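Side-chain contact in TadZ (PDB 4LDA), which probably takes part in pilus assembly as a putative ATP-binding and ATP-hydrolysing protein, represented here by its N-terminal CheY-like receiver domain: residues A8-Q11 and E15-W18. Numbering follows the deposited sequence.
Sequences ALTQ and ELDW
Thr-10 and Glu-15 bring the two backbones closest, their CA atoms 6.1 Å apart, where the chain leaves strand 4-9 and, after a short loop, turns back over the sheet as helix 13-22. One hydrogen bond spans the turn: the backbone N of Gln-11 donates to OE1 of Glu-15 at 2.8 Å, with an N-H...O angle of 155°, and meets that oxygen nearly end-on to its C-O bond. The glutamate reaches this far because its chain is extended beyond CG, running past the threonine in the opposite sense and setting OE1 3.5 Å from Thr-10 CB. Its other oxygen, OE2, is hydrogen-bonded to Ser-55 OG, so the two oxygens of one carboxylate tie the loop after strand 4-9 to the end of the adjacent strand 51-55. The side chain of Gln-11 lies obliquely to that of Glu-15, its amide tilted 28° from the carboxylate, and its NE2 makes a weak hydrogen bond to Ser-55 OG as well.

Toward the strand the contact turns apolar. Thr-10 crosses Leu-16 at about a right angle; its methyl CG2, on the side of Thr-10's own N, rests against the helix, 3.7 Å from CB of Glu-15 and equally close to the N of Leu-16. Leu-16, with CG anti to its own N (chi1 -173°), sends CD1 to within 3.9 Å of CB of Ala-8, and Val-29 of strand 27-31 touches both side chains.

This is the opening of the first beta-alpha-beta unit of a CheY-like fold. Ala-8 and the Thr-10 methyl form the apolar surface on which Leu-16 and CB of Glu-15 pack, joining helix 13-22 to the end of strand 4-9, while a buried carboxylate shared between a backbone N-H and a serine hydroxyl should have its charge partly offset there.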
# COMPACT_ATOMS: atom_id res chain seq x y z
N ALA A 8 -4.28 -0.49 -4.61
CA ALA A 8 -3.11 -1.30 -4.89
C ALA A 8 -2.47 -0.99 -6.24
O ALA A 8 -3.12 -1.06 -7.29
CB ALA A 8 -3.48 -2.77 -4.85
N LEU A 9 -1.16 -0.67 -6.19
CA LEU A 9 -0.28 -0.49 -7.33
C LEU A 9 0.56 -1.74 -7.39
O LEU A 9 1.53 -1.86 -6.65
CB LEU A 9 0.57 0.79 -7.21
CG LEU A 9 -0.15 2.10 -7.14
CD1 LEU A 9 0.78 3.18 -6.63
CD2 LEU A 9 -0.72 2.45 -8.50
N THR A 10 0.10 -2.73 -8.14
CA THR A 10 0.75 -4.04 -8.25
C THR A 10 1.54 -4.10 -9.53
O THR A 10 1.21 -3.39 -10.49
CB THR A 10 -0.32 -5.14 -8.19
OG1 THR A 10 -1.32 -4.90 -9.19
CG2 THR A 10 -0.98 -5.24 -6.81
N GLN A 11 2.61 -4.93 -9.56
CA GLN A 11 3.37 -5.01 -10.79
C GLN A 11 3.05 -6.35 -11.54
O GLN A 11 3.51 -6.53 -12.67
CB GLN A 11 4.88 -4.78 -10.61
CG GLN A 11 5.63 -5.57 -9.58
CD GLN A 11 6.99 -4.94 -9.32
OE1 GLN A 11 7.53 -4.17 -10.13
NE2 GLN A 11 7.59 -5.27 -8.18
N GLU A 15 -0.36 -10.55 -7.41
CA GLU A 15 -0.29 -9.69 -6.22
C GLU A 15 -1.66 -9.14 -5.87
O GLU A 15 -2.02 -9.14 -4.71
CB GLU A 15 0.70 -8.54 -6.42
CG GLU A 15 2.16 -8.93 -6.48
CD GLU A 15 3.08 -7.76 -6.80
OE1 GLU A 15 2.66 -6.84 -7.53
OE2 GLU A 15 4.24 -7.79 -6.34
N LEU A 16 -2.41 -8.65 -6.87
CA LEU A 16 -3.74 -8.09 -6.67
C LEU A 16 -4.70 -9.15 -6.12
O LEU A 16 -5.45 -8.85 -5.19
CB LEU A 16 -4.28 -7.49 -7.97
CG LEU A 16 -5.59 -6.72 -7.82
CD1 LEU A 16 -5.41 -5.44 -6.98
CD2 LEU A 16 -6.20 -6.43 -9.17
N ASP A 17 -4.65 -10.38 -6.66
CA ASP A 17 -5.48 -11.49 -6.20
C ASP A 17 -5.16 -11.84 -4.75
O ASP A 17 -6.09 -12.01 -3.96
CB ASP A 17 -5.30 -12.73 -7.09
CG ASP A 17 -5.88 -12.58 -8.48
OD1 ASP A 17 -6.88 -11.84 -8.64
OD2 ASP A 17 -5.37 -13.25 -9.41
N TRP A 18 -3.86 -11.90 -4.40
CA TRP A 18 -3.35 -12.19 -3.05
C TRP A 18 -3.85 -11.13 -2.05
O TRP A 18 -4.33 -11.49 -0.97
CB TRP A 18 -1.81 -12.24 -3.08
CG TRP A 18 -1.13 -12.20 -1.73
CD1 TRP A 18 -1.10 -13.17 -0.78
CD2 TRP A 18 -0.26 -11.15 -1.25
NE1 TRP A 18 -0.33 -12.78 0.29
CE2 TRP A 18 0.20 -11.54 0.02
CE3 TRP A 18 0.11 -9.89 -1.75
CZ2 TRP A 18 1.06 -10.73 0.78
CZ3 TRP A 18 0.95 -9.09 -0.98
CH2 TRP A 18 1.43 -9.52 0.26